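Local coordinates for protein 2-oxoadipate dioxygenase/decarboxylase (Pseudomonas putida, PDB 6W1G) that uses iron(II) and dioxygen to decarboxylate and hydroxylate 2-oxoadipate to (R)-2-hydroxyglutarate, a step of D-lysine catabolism, at residues 81-86 with 155-160; 97-102 with 127-132; 107-112 with 427-432; 253-258 with 263-268. All coordinates share one frame; numbering follows the deposited sequence. Where two conformers were deposited one is given.

Interaction 1: residues 81-86 with 155-160; sequences LATIAR and QIFTSR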
loop_
_atom_site.group_PDB
_atom_site.type_symbol
_atom_site.label_atom_id
_atom_site.label_comp_id
_atom_site.label_asym_id
_atom_site.label_seq_id
_atom_site.Cartn_x
_atom_site.Cartn_y
_atom_site.Cartn_z
ATOM N N LEU A 81 5.991 -7.562 -15.782
ATOM C CA LEU A 81 4.877 -7.627 -14.838
ATOM C C LEU A 81 4.516 -9.068 -14.499
ATOM O O LEU A 81 4.309 -9.420 -13.329
ATOM C CB LEU A 81 3.659 -6.877 -15.394
ATOM C CG LEU A 81 2.454 -6.833 -14.462
ATOM C CD1 LEU A 81 2.731 -6.082 -13.168
ATOM C CD2 LEU A 81 1.276 -6.222 -15.199
ATOM N N ALA A 82 4.429 -9.922 -15.510
ATOM C CA ALA A 82 4.077 -11.316 -15.262
ATOM C C ALA A 82 5.117 -12.010 -14.411
ATOM O O ALA A 82 4.789 -12.802 -13.528
ATOM C CB ALA A 82 3.902 -12.057 -16.596
ATOM N N THR A 83 6.400 -11.710 -14.657
ATOM C CA THR A 83 7.437 -12.369 -13.878
ATOM C C THR A 83 7.484 -11.838 -12.461
ATOM O O THR A 83 7.695 -12.600 -11.500
ATOM C CB THR A 83 8.778 -12.190 -14.595
ATOM O OG1 THR A 83 8.705 -12.772 -15.895
ATOM C CG2 THR A 83 9.850 -12.922 -13.838
ATOM N N ILE A 84 7.277 -10.522 -12.301
ATOM C CA ILE A 84 7.255 -10.006 -10.954
ATOM C C ILE A 84 6.087 -10.551 -10.138
ATOM O O ILE A 84 6.240 -10.766 -8.931
ATOM C CB ILE A 84 7.376 -8.491 -10.975
ATOM C CG1 ILE A 84 8.252 -8.125 -9.795
ATOM C CG2 ILE A 84 6.161 -7.870 -11.057
ATOM C CD1 ILE A 84 8.799 -6.792 -9.932
ATOM N N ALA A 85 4.948 -10.865 -10.770
ATOM C CA ALA A 85 3.891 -11.544 -10.040
ATOM C C ALA A 85 4.363 -12.879 -9.510
ATOM O O ALA A 85 4.032 -13.269 -8.385
ATOM C CB ALA A 85 2.683 -11.729 -10.939
ATOM N N ARG A 86 5.135 -13.624 -10.318
ATOM C CA ARG A 86 5.673 -14.906 -9.859
ATOM C C ARG A 86 6.661 -14.728 -8.717
ATOM O O ARG A 86 6.706 -15.519 -7.785
ATOM C CB ARG A 86 6.333 -15.661 -11.015
ATOM C CG ARG A 86 5.359 -16.052 -12.094
ATOM C CD ARG A 86 6.115 -16.601 -13.312
ATOM N NE ARG A 86 6.872 -17.804 -12.984
ATOM C CZ ARG A 86 8.114 -18.049 -13.361
ATOM N NH1 ARG A 86 8.793 -17.171 -14.101
ATOM N NH2 ARG A 86 8.688 -19.184 -12.973
ATOM N N GLN A 155 17.154 -7.135 -18.908
ATOM C CA GLN A 155 16.808 -8.280 -18.067
ATOM C C GLN A 155 16.874 -7.865 -16.600
ATOM O O GLN A 155 17.956 -7.834 -16.009
ATOM C CB GLN A 155 17.739 -9.456 -18.309
ATOM C CG GLN A 155 17.528 -10.631 -17.336
ATOM C CD GLN A 155 16.093 -11.172 -17.286
ATOM O OE1 GLN A 155 15.321 -10.787 -16.423
ATOM N NE2 GLN A 155 15.753 -12.082 -18.197
ATOM N N ILE A 156 15.728 -7.554 -16.012
ATOM C CA ILE A 156 15.717 -6.982 -14.671
ATOM C C ILE A 156 15.855 -7.987 -13.542
ATOM O O ILE A 156 16.055 -7.587 -12.401
ATOM C CB ILE A 156 14.467 -6.105 -14.476
ATOM C CG1 ILE A 156 13.188 -6.935 -14.408
ATOM C CG2 ILE A 156 14.409 -4.996 -15.545
ATOM C CD1 ILE A 156 11.984 -6.121 -14.005
ATOM N N PHE A 157 15.734 -9.280 -13.793
ATOM C CA PHE A 157 15.843 -10.314 -12.789
ATOM C C PHE A 157 17.146 -11.074 -12.944
ATOM O O PHE A 157 17.545 -11.405 -14.074
ATOM C CB PHE A 157 14.723 -11.314 -12.935
ATOM C CG PHE A 157 13.358 -10.679 -12.947
ATOM C CD1 PHE A 157 12.785 -10.180 -11.795
ATOM C CD2 PHE A 157 12.675 -10.508 -14.156
ATOM C CE1 PHE A 157 11.514 -9.576 -11.850
ATOM C CE2 PHE A 157 11.436 -9.913 -14.210
ATOM C CZ PHE A 157 10.856 -9.456 -13.081
ATOM N N THR A 158 17.800 -11.370 -11.829
ATOM C CA THR A 158 18.977 -12.213 -11.916
ATOM C C THR A 158 18.577 -13.634 -12.271
ATOM O O THR A 158 17.473 -14.101 -11.988
ATOM C CB THR A 158 19.802 -12.227 -10.637
ATOM O OG1 THR A 158 19.093 -12.960 -9.638
ATOM C CG2 THR A 158 20.118 -10.817 -10.136
ATOM N N SER A 159 19.503 -14.332 -12.925
ATOM C CA SER A 159 19.239 -15.715 -13.269
ATOM C C SER A 159 18.967 -16.556 -12.024
ATOM O O SER A 159 18.110 -17.462 -12.063
ATOM C CB SER A 159 20.392 -16.298 -14.083
ATOM O OG SER A 159 20.434 -15.713 -15.364
ATOM N N ARG A 160 19.687 -16.285 -10.928
ATOM C CA ARG A 160 19.465 -17.053 -9.707
ATOM C C ARG A 160 18.056 -16.791 -9.143
ATOM O O ARG A 160 17.386 -17.716 -8.669
ATOM C CB ARG A 160 20.538 -16.747 -8.660
ATOM C CG ARG A 160 20.519 -17.699 -7.482
ATOM C CD ARG A 160 21.136 -19.048 -7.868
ATOM N NE ARG A 160 21.020 -19.982 -6.737
ATOM C CZ ARG A 160 20.181 -21.010 -6.671
ATOM N NH1 ARG A 160 19.393 -21.333 -7.706
ATOM N NH2 ARG A 160 20.118 -21.704 -5.557
#
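Phe157 reaches from the loop ahead of helix 159-171 onto helix 78-90 and packs against Thr83 and Ile84, a helix-to-loop contact made by one aromatic ring in this glyoxalase-clan protein, about 21 Å from the centre of the chain to that of the contact. CB starts the side chain toward the helix, and CG stands anti to its own carbonyl carbon (chi1 -53°), which puts the ring against Thr83. Of the ring atoms, CD2 lies 3.7 Å from Thr83 CG2. Next round the ring, CE2 is closest to the helix, 3.4 Å from Thr83 CG2, and also touches Thr83 CB. The methyl sits over one ring face, toward the rim, in a CH-pi contact. CZ, at the tip, comes up to the backbone N of Ile84, while CE1 meets Ile84 CG1 at 4.1 Å; the two side chains cross at about a right angle. Ile156 CG1 covers the opposite face, so the ring is held between its own neighbour and the helix. Thr83 can present its methyl because OG1 turns back to bond Glu79 O within the helix. On the loop, Thr158 caps the start of helix 159-171, and Phe157 N donates to Gln155 OE1 at 3.1 Å, on an in-plane lone pair.

Interaction 2: residues 97-102 with 127-132; sequences GYYDLS and RVFTSL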
loop_
_atom_site.group_PDB
_atom_site.type_symbol
_atom_site.label_atom_id
_atom_site.label_comp_id
_atom_site.label_asym_id
_atom_site.label_seq_id
_atom_site.Cartn_x
_atom_site.Cartn_y
_atom_site.Cartn_z
ATOM N N GLY A 97 -6.540 -5.354 -6.614
ATOM C CA GLY A 97 -6.962 -4.062 -7.080
ATOM C C GLY A 97 -6.400 -3.661 -8.417
ATOM O O GLY A 97 -5.476 -4.272 -8.953
ATOM N N TYR A 98 -6.973 -2.603 -8.980
ATOM C CA TYR A 98 -6.548 -2.083 -10.271
ATOM C C TYR A 98 -6.732 -0.573 -10.256
ATOM O O TYR A 98 -7.788 -0.056 -9.881
ATOM C CB TYR A 98 -7.381 -2.713 -11.402
ATOM C CG TYR A 98 -7.058 -2.098 -12.738
ATOM C CD1 TYR A 98 -5.800 -2.257 -13.321
ATOM C CD2 TYR A 98 -7.981 -1.320 -13.410
ATOM C CE1 TYR A 98 -5.469 -1.674 -14.510
ATOM C CE2 TYR A 98 -7.660 -0.737 -14.619
ATOM C CZ TYR A 98 -6.417 -0.921 -15.179
ATOM O OH TYR A 98 -6.154 -0.315 -16.395
ATOM N N TYR A 99 -5.665 0.135 -10.625
ATOM C CA TYR A 99 -5.589 1.590 -10.541
ATOM C C TYR A 99 -5.140 2.089 -11.903
ATOM O O TYR A 99 -4.004 1.840 -12.303
ATOM C CB TYR A 99 -4.585 2.039 -9.490
ATOM C CG TYR A 99 -4.827 1.439 -8.113
ATOM C CD1 TYR A 99 -4.366 0.153 -7.809
ATOM C CD2 TYR A 99 -5.502 2.128 -7.126
ATOM C CE1 TYR A 99 -4.590 -0.413 -6.572
ATOM C CE2 TYR A 99 -5.731 1.568 -5.898
ATOM C CZ TYR A 99 -5.275 0.319 -5.617
ATOM O OH TYR A 99 -5.534 -0.217 -4.371
ATOM N N ASP A 100 -6.012 2.758 -12.628
ATOM C CA ASP A 100 -5.703 3.219 -13.978
ATOM C C ASP A 100 -5.524 4.720 -13.979
ATOM O O ASP A 100 -6.485 5.467 -13.774
ATOM C CB ASP A 100 -6.847 2.808 -14.887
ATOM C CG ASP A 100 -6.597 3.140 -16.329
ATOM O OD1 ASP A 100 -5.432 3.405 -16.662
ATOM O OD2 ASP A 100 -7.565 3.119 -17.096
ATOM N N LEU A 101 -4.297 5.155 -14.195
ATOM C CA LEU A 101 -4.019 6.578 -14.262
ATOM C C LEU A 101 -4.093 7.153 -15.666
ATOM O O LEU A 101 -3.843 8.353 -15.833
ATOM C CB LEU A 101 -2.654 6.883 -13.657
ATOM C CG LEU A 101 -2.614 6.951 -12.137
ATOM C CD1 LEU A 101 -1.200 6.790 -11.637
ATOM C CD2 LEU A 101 -3.220 8.270 -11.647
ATOM N N SER A 102 -4.409 6.345 -16.685
ATOM C CA SER A 102 -4.573 6.896 -18.028
ATOM C C SER A 102 -5.563 8.055 -18.038
ATOM O O SER A 102 -5.430 8.977 -18.850
ATOM C CB SER A 102 -5.028 5.803 -19.001
ATOM O OG SER A 102 -4.160 4.681 -18.993
ATOM N N ARG A 127 3.334 -4.558 1.197
ATOM C CA ARG A 127 2.709 -4.504 -0.130
ATOM C C ARG A 127 3.665 -3.816 -1.082
ATOM O O ARG A 127 4.451 -2.980 -0.656
ATOM C CB ARG A 127 1.403 -3.688 -0.252
ATOM C CG ARG A 127 0.444 -3.736 0.858
ATOM C CD ARG A 127 0.581 -2.506 1.726
ATOM N NE ARG A 127 -0.351 -2.590 2.781
ATOM C CZ ARG A 127 -0.139 -2.139 4.026
ATOM N NH1 ARG A 127 -1.025 -2.286 4.963
ATOM N NH2 ARG A 127 1.002 -1.515 4.332
ATOM N N VAL A 128 3.568 -4.173 -2.370
ATOM C CA VAL A 128 4.317 -3.483 -3.398
ATOM C C VAL A 128 3.348 -3.004 -4.466
ATOM O O VAL A 128 2.783 -3.821 -5.220
ATOM C CB VAL A 128 5.462 -4.271 -3.999
ATOM C CG1 VAL A 128 6.149 -3.421 -5.096
ATOM C CG2 VAL A 128 6.454 -4.657 -2.930
ATOM N N PHE A 129 3.137 -1.686 -4.517
ATOM C CA PHE A 129 2.334 -1.043 -5.553
ATOM C C PHE A 129 3.159 -1.038 -6.830
ATOM O O PHE A 129 4.280 -0.518 -6.834
ATOM C CB PHE A 129 2.020 0.384 -5.123
ATOM C CG PHE A 129 1.021 1.087 -5.990
ATOM C CD1 PHE A 129 1.408 1.857 -7.074
ATOM C CD2 PHE A 129 -0.330 0.948 -5.746
ATOM C CE1 PHE A 129 0.461 2.493 -7.845
ATOM C CE2 PHE A 129 -1.271 1.597 -6.534
ATOM C CZ PHE A 129 -0.873 2.354 -7.571
ATOM N N THR A 130 2.666 -1.707 -7.865
ATOM C CA THR A 130 3.424 -2.015 -9.064
ATOM C C THR A 130 2.711 -1.428 -10.269
ATOM O O THR A 130 1.587 -1.825 -10.603
ATOM C CB THR A 130 3.572 -3.510 -9.206
ATOM O OG1 THR A 130 4.211 -4.035 -8.044
ATOM C CG2 THR A 130 4.404 -3.891 -10.425
ATOM N N SER A 131 3.387 -0.499 -10.954
ATOM C CA SER A 131 2.826 0.136 -12.142
ATOM C C SER A 131 3.470 -0.422 -13.390
ATOM O O SER A 131 4.672 -0.694 -13.405
ATOM C CB SER A 131 3.064 1.640 -12.080
ATOM O OG SER A 131 2.484 2.243 -10.943
ATOM N N LEU A 132 2.653 -0.569 -14.422
ATOM C CA LEU A 132 3.133 -0.925 -15.738
ATOM C C LEU A 132 2.983 0.284 -16.657
ATOM O O LEU A 132 1.884 0.826 -16.818
ATOM C CB LEU A 132 2.316 -2.102 -16.262
ATOM C CG LEU A 132 2.586 -2.440 -17.711
ATOM C CD1 LEU A 132 4.017 -2.871 -18.014
ATOM C CD2 LEU A 132 1.625 -3.545 -18.167
#
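Tyr99 and Phe129 touch across two strands that are not neighbours: strand 108-114 runs between 94-100 and 127-133 in the mixed five-stranded sheet of this glyoxalase-clan fold, and the two rings meet over it. The nearest alpha carbons, those of Tyr99 and Ser131, are still 8.7 Å apart, and the gap is bridged by the two rings. Phe129 does its part with CG anti to its backbone N (chi1 -171°), which swings the ring across Ser110 of the middle strand. Phe129 CE2 comes down over one face of Tyr99, offset toward the rim, 3.6 Å from Tyr99 CD1, and Phe129 CZ follows at 4.1 Å from Tyr99 CG. The rings form an oblique pair, planes at 57°, centroids 5.2 Å apart. Tyr99 is held at its far end as well, its OH hydrogen-bonded to Phe399 N, and Phe399 also meets Phe129 edge-to-face. The pair lies close to the active site: the Tyr99 side chain is about 4 Å from that of Val402, a 2-oxoadipate-binding residue, and the side chain of Phe129 is about 6 Å from the bound nickel. Asp100 makes an Asx turn, OD1 accepting from Ser102 N at 3.1 Å, from above the carboxylate plane.

Interaction 3: residues 107-112 with 427-432; sequences PVHSTA and EAFEAA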
loop_
_atom_site.group_PDB
_atom_site.type_symbol
_atom_site.label_atom_id
_atom_site.label_comp_id
_atom_site.label_asym_id
_atom_site.label_seq_id
_atom_site.Cartn_x
_atom_site.Cartn_y
_atom_site.Cartn_z
ATOM N N PRO A 107 0.895 7.867 -17.917
ATOM C CA PRO A 107 0.816 6.664 -18.772
ATOM C C PRO A 107 1.171 5.363 -18.044
ATOM O O PRO A 107 2.046 4.604 -18.470
ATOM C CB PRO A 107 1.814 7.003 -19.889
ATOM C CG PRO A 107 2.862 7.802 -19.193
ATOM C CD PRO A 107 2.086 8.680 -18.228
ATOM N N VAL A 108 0.453 5.082 -16.950
ATOM C CA VAL A 108 0.626 3.848 -16.204
ATOM C C VAL A 108 -0.732 3.293 -15.769
ATOM O O VAL A 108 -1.722 4.018 -15.641
ATOM C CB VAL A 108 1.523 3.976 -14.939
ATOM C CG1 VAL A 108 2.959 4.413 -15.263
ATOM C CG2 VAL A 108 0.887 4.912 -13.916
ATOM N N HIS A 109 -0.745 1.983 -15.492
ATOM C CA HIS A 109 -1.819 1.359 -14.715
ATOM C C HIS A 109 -1.171 0.334 -13.795
ATOM O O HIS A 109 -0.067 -0.148 -14.084
ATOM C CB HIS A 109 -2.976 0.821 -15.561
ATOM C CG HIS A 109 -2.623 -0.068 -16.691
ATOM N ND1 HIS A 109 -3.622 -0.665 -17.422
ATOM C CD2 HIS A 109 -1.453 -0.442 -17.256
ATOM C CE1 HIS A 109 -3.079 -1.343 -18.420
ATOM N NE2 HIS A 109 -1.770 -1.226 -18.345
ATOM N N SER A 110 -1.858 0.014 -12.691
ATOM C CA SER A 110 -1.167 -0.587 -11.563
ATOM C C SER A 110 -2.057 -1.529 -10.774
ATOM O O SER A 110 -3.293 -1.492 -10.831
ATOM C CB SER A 110 -0.712 0.517 -10.591
ATOM O OG SER A 110 -0.116 1.571 -11.292
ATOM N N THR A 111 -1.375 -2.373 -9.986
ATOM C CA THR A 111 -2.001 -3.208 -8.965
ATOM C C THR A 111 -1.113 -3.162 -7.741
ATOM O O THR A 111 -0.014 -2.624 -7.795
ATOM C CB THR A 111 -2.176 -4.652 -9.456
ATOM O OG1 THR A 111 -2.991 -5.395 -8.539
ATOM C CG2 THR A 111 -0.887 -5.379 -9.607
ATOM N N ALA A 112 -1.568 -3.726 -6.628
ATOM C CA ALA A 112 -0.692 -3.882 -5.476
ATOM C C ALA A 112 -0.583 -5.364 -5.122
ATOM O O ALA A 112 -1.591 -6.045 -4.972
ATOM C CB ALA A 112 -1.164 -3.113 -4.264
ATOM N N GLU A 427 -8.678 -5.275 -18.609
ATOM C CA GLU A 427 -8.448 -6.524 -19.327
ATOM C C GLU A 427 -7.043 -6.572 -19.915
ATOM O O GLU A 427 -6.391 -7.615 -19.872
ATOM C CB GLU A 427 -9.509 -6.690 -20.417
ATOM C CG GLU A 427 -10.912 -6.924 -19.874
ATOM C CD GLU A 427 -12.006 -6.822 -20.937
ATOM O OE1 GLU A 427 -11.706 -6.676 -22.142
ATOM O OE2 GLU A 427 -13.191 -6.878 -20.566
ATOM N N ALA A 428 -6.569 -5.450 -20.470
ATOM C CA ALA A 428 -5.205 -5.390 -20.976
ATOM C C ALA A 428 -4.209 -5.589 -19.845
ATOM O O ALA A 428 -3.202 -6.282 -20.020
ATOM C CB ALA A 428 -4.936 -4.051 -21.668
ATOM N N PHE A 429 -4.461 -4.971 -18.684
ATOM C CA PHE A 429 -3.566 -5.146 -17.559
ATOM C C PHE A 429 -3.508 -6.611 -17.155
ATOM O O PHE A 429 -2.434 -7.155 -16.892
ATOM C CB PHE A 429 -4.039 -4.294 -16.388
ATOM C CG PHE A 429 -3.061 -4.285 -15.235
ATOM C CD1 PHE A 429 -1.975 -3.434 -15.226
ATOM C CD2 PHE A 429 -3.217 -5.168 -14.184
ATOM C CE1 PHE A 429 -1.047 -3.432 -14.187
ATOM C CE2 PHE A 429 -2.300 -5.178 -13.137
ATOM C CZ PHE A 429 -1.225 -4.298 -13.132
ATOM N N GLU A 430 -4.671 -7.263 -17.049
ATOM C CA GLU A 430 -4.711 -8.653 -16.605
ATOM C C GLU A 430 -4.085 -9.605 -17.618
ATOM O O GLU A 430 -3.462 -10.598 -17.230
ATOM C CB GLU A 430 -6.147 -9.057 -16.223
ATOM C CG GLU A 430 -6.618 -8.288 -14.996
ATOM C CD GLU A 430 -8.039 -8.609 -14.578
ATOM O OE1 GLU A 430 -8.864 -8.977 -15.433
ATOM O OE2 GLU A 430 -8.321 -8.495 -13.375
ATOM N N ALA A 431 -4.198 -9.297 -18.904
ATOM C CA ALA A 431 -3.532 -10.115 -19.902
ATOM C C ALA A 431 -2.023 -10.034 -19.734
ATOM O O ALA A 431 -1.317 -11.049 -19.847
ATOM C CB ALA A 431 -3.971 -9.664 -21.290
ATOM N N ALA A 432 -1.511 -8.833 -19.453
ATOM C CA ALA A 432 -0.075 -8.653 -19.224
ATOM C C ALA A 432 0.373 -9.340 -17.945
ATOM O O ALA A 432 1.422 -9.983 -17.903
ATOM C CB ALA A 432 0.228 -7.159 -19.157
#
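Strand 108-114 and helix 424-433 cross at -62°, their local axes 9.5 Å apart, with His109 and Phe429 as the nearest pair of alpha carbons. This is helix-on-sheet packing: helix 424-433, from late in the chain, lies against the five-stranded sheet of the glyoxalase-clan fold, with Phe429 as its main wedge. CG of Phe429 is anti to the backbone N (chi1 -173°), which drives the ring down between His109 and Thr111, two side chains that leave the strand on the same side. Against His109 the contact is T-shaped: CD1 of Phe429 points at the centre of the imidazole face, 3.7 Å from His109 CD2, with the planes at 73°. The CB of Phe429 adds a CH-pi contact over the same imidazole. Farther out, the ring lies along the strand backbone, CE1 3.4 Å from His109 O and CZ 3.7 Å from Thr111 N, while Ser110 O lies over one of its faces. Thr111 closes the far side with CB and CG2, the two side chains crossing at about a right angle. One polar atom of each strand residue is bonded to strand 94-100. His109 ND1 pairs with Tyr98 OH, and the Tyr98 ring also meets Phe429. Thr111 OG1 bonds Gly97 O; with the hydroxyl so engaged, the methyl faces Phe429, Thr111 CG2 3.7 Å from Phe429 CZ.

Interaction 4: residues 253-258 with 263-268; sequences EGPPTR and LLRQTS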
loop_
_atom_site.group_PDB
_atom_site.type_symbol
_atom_site.label_atom_id
_atom_site.label_comp_id
_atom_site.label_asym_id
_atom_site.label_seq_id
_atom_site.Cartn_x
_atom_site.Cartn_y
_atom_site.Cartn_z
ATOM N N GLU A 253 -3.243 13.874 0.934
ATOM C CA GLU A 253 -4.212 13.105 0.167
ATOM C C GLU A 253 -4.999 12.197 1.089
ATOM O O GLU A 253 -4.458 11.711 2.084
ATOM C CB GLU A 253 -3.513 12.254 -0.890
ATOM C CG GLU A 253 -2.737 13.077 -1.911
ATOM C CD GLU A 253 -2.140 12.195 -2.968
ATOM O OE1 GLU A 253 -0.959 11.804 -2.827
ATOM O OE2 GLU A 253 -2.872 11.843 -3.910
ATOM N N GLY A 254 -6.269 11.971 0.739
ATOM C CA GLY A 254 -7.175 11.161 1.517
ATOM C C GLY A 254 -8.199 12.004 2.245
ATOM O O GLY A 254 -8.323 13.210 2.035
ATOM N N PRO A 255 -8.974 11.376 3.125
ATOM C CA PRO A 255 -9.949 12.129 3.936
ATOM C C PRO A 255 -9.243 13.085 4.877
ATOM O O PRO A 255 -8.041 12.973 5.101
ATOM C CB PRO A 255 -10.657 11.028 4.738
ATOM C CG PRO A 255 -9.567 9.978 4.911
ATOM C CD PRO A 255 -8.824 9.977 3.578
ATOM N N PRO A 256 -9.982 14.036 5.456
ATOM C CA PRO A 256 -9.429 14.870 6.517
ATOM C C PRO A 256 -9.258 14.111 7.824
ATOM O O PRO A 256 -9.641 12.924 7.926
ATOM C CB PRO A 256 -10.474 15.980 6.651
ATOM C CG PRO A 256 -11.760 15.230 6.393
ATOM C CD PRO A 256 -11.437 14.207 5.316
ATOM N N THR A 257 -8.687 14.788 8.809
ATOM C CA THR A 257 -8.539 14.239 10.150
ATOM C C THR A 257 -9.888 13.780 10.677
ATOM O O THR A 257 -10.883 14.504 10.588
ATOM C CB THR A 257 -7.972 15.326 11.069
ATOM O OG1 THR A 257 -6.761 15.870 10.502
ATOM C CG2 THR A 257 -7.721 14.768 12.458
ATOM N N ARG A 258 -9.905 12.594 11.273
ATOM C CA ARG A 258 -11.099 12.011 11.850
ATOM C C ARG A 258 -10.719 11.272 13.122
ATOM O O ARG A 258 -9.607 10.778 13.277
ATOM C CB ARG A 258 -11.708 10.974 10.876
ATOM C CG ARG A 258 -12.402 11.572 9.668
ATOM C CD ARG A 258 -12.690 10.531 8.602
ATOM N NE ARG A 258 -13.408 9.368 9.137
ATOM C CZ ARG A 258 -14.734 9.259 9.270
ATOM N NH1 ARG A 258 -15.540 10.258 8.904
ATOM N NH2 ARG A 258 -15.250 8.143 9.795
ATOM N N LEU A 263 -9.971 4.659 4.891
ATOM C CA LEU A 263 -8.999 4.496 3.806
ATOM C C LEU A 263 -7.605 4.797 4.321
ATOM O O LEU A 263 -7.142 4.145 5.264
ATOM C CB LEU A 263 -9.389 5.273 2.553
ATOM C CG LEU A 263 -10.741 4.859 1.969
ATOM C CD1 LEU A 263 -11.008 5.617 0.663
ATOM C CD2 LEU A 263 -10.848 3.383 1.720
ATOM N N LEU A 264 -6.869 5.746 3.715
ATOM C CA LEU A 264 -5.571 6.139 4.222
ATOM C C LEU A 264 -5.406 7.632 3.960
ATOM O O LEU A 264 -6.121 8.214 3.148
ATOM C CB LEU A 264 -4.440 5.308 3.646
ATOM C CG LEU A 264 -4.157 5.443 2.162
ATOM C CD1 LEU A 264 -3.342 6.679 1.818
ATOM C CD2 LEU A 264 -3.403 4.218 1.675
ATOM N N ARG A 265 -4.416 8.221 4.626
ATOM C CA ARG A 265 -3.956 9.568 4.361
ATOM C C ARG A 265 -2.480 9.494 4.032
ATOM O O ARG A 265 -1.762 8.646 4.575
ATOM C CB ARG A 265 -4.138 10.452 5.565
ATOM C CG ARG A 265 -5.573 10.531 6.053
ATOM C CD ARG A 265 -5.754 11.511 7.216
ATOM N NE ARG A 265 -5.761 12.875 6.702
ATOM C CZ ARG A 265 -5.411 13.962 7.379
ATOM N NH1 ARG A 265 -5.002 13.871 8.627
ATOM N NH2 ARG A 265 -5.488 15.156 6.784
ATOM N N GLN A 266 -2.019 10.334 3.098
ATOM C CA GLN A 266 -0.622 10.276 2.683
ATOM C C GLN A 266 -0.110 11.649 2.244
ATOM O O GLN A 266 -0.879 12.507 1.782
ATOM C CB GLN A 266 -0.403 9.306 1.526
ATOM C CG GLN A 266 -1.141 9.691 0.269
ATOM C CD GLN A 266 -1.112 8.658 -0.874
ATOM O OE1 GLN A 266 -1.151 7.423 -0.673
ATOM N NE2 GLN A 266 -1.076 9.179 -2.091
ATOM N N THR A 267 1.194 11.851 2.403
ATOM C CA THR A 267 1.832 13.028 1.810
ATOM C C THR A 267 3.260 12.632 1.452
ATOM O O THR A 267 3.724 11.531 1.762
ATOM C CB THR A 267 1.725 14.307 2.672
ATOM O OG1 THR A 267 2.168 15.417 1.895
ATOM C CG2 THR A 267 2.500 14.203 3.927
ATOM N N SER A 268 3.939 13.527 0.759
ATOM C CA SER A 268 5.220 13.249 0.126
ATOM C C SER A 268 6.224 14.348 0.445
ATOM O O SER A 268 5.874 15.439 0.925
ATOM C CB SER A 268 5.066 13.108 -1.416
ATOM O OG SER A 268 4.629 14.355 -1.944
HETATM O O HOH W 1 -6.286 14.931 4.070
HETATM O O HOH W 2 -5.031 17.552 8.375
#
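Glu253 and Gln266 are joined three times. The backbone pair is reciprocal, Glu253 N giving to Gln266 O at 2.9 Å and Gln266 N to Glu253 O at 3.0 Å, and Gln266 NE2 reaches Glu253 OE1 at 2.7 Å with a nearly straight N-H (166°). The carboxylate is turned 74° from the amide, so NE2 meets OE1 from above the carboxylate plane while OE1 lies in the plane of the amide. This is a single antiparallel bridge, a hydrogen-bonded pair, joining the loop before strand 264-275 to that strand, which itself pairs with strand 288-298. The bridge lies near the metal: the Gln266 side chain is about 5 Å from the bound nickel and about 4 Å from that of its ligand Glu294. Gly254 CA makes a CA-H...O contact to Leu264 O, and Pro255 CD packs on the same buried oxygen, which has no conventional hydrogen-bond partner. Arg265 bends at chi3 (77°) to lay its guanidinium against the loop, one face covered by Pro256 C and Thr257 N. Its NE makes a weak bond to Pro255 O. In the guanidinium plane Arg265 NH2 donates to water 1 at 2.8 Å, also 2.8 Å from Pro255 O, and to water 2 at 2.9 Å, which donates a hydrogen bond to Thr257 OG1. Asp235 OD1 forms a salt bridge with Arg265 NH1, and OD2 is bonded to Thr257 OG1.

Interactions 2 and 3 share the five-stranded sheet and touch directly: Ser131 OG and Ser110 OG lie 2.7 Å apart in a probable hydrogen bond. Interaction 2 spans the sheet on the side toward the metal, whereas interaction 3 packs a helix on it. Interaction 1 joins them through Leu81 of helix 78-90, which packs on Thr130, Leu132, Phe429 and Ala432. These three contacts are apolar or aromatic across their segments; 1 and 3 are buried, 2 partly so. Interaction 4, mostly buried but with Glu253 and Thr257 exposed, is polar, with backbone bonds, an amide-carboxylate pair and waters. It lies about 33 Å from interaction 1 between centres, yet its nearest atoms come within about 8 Å of interaction 2, both near the nickel.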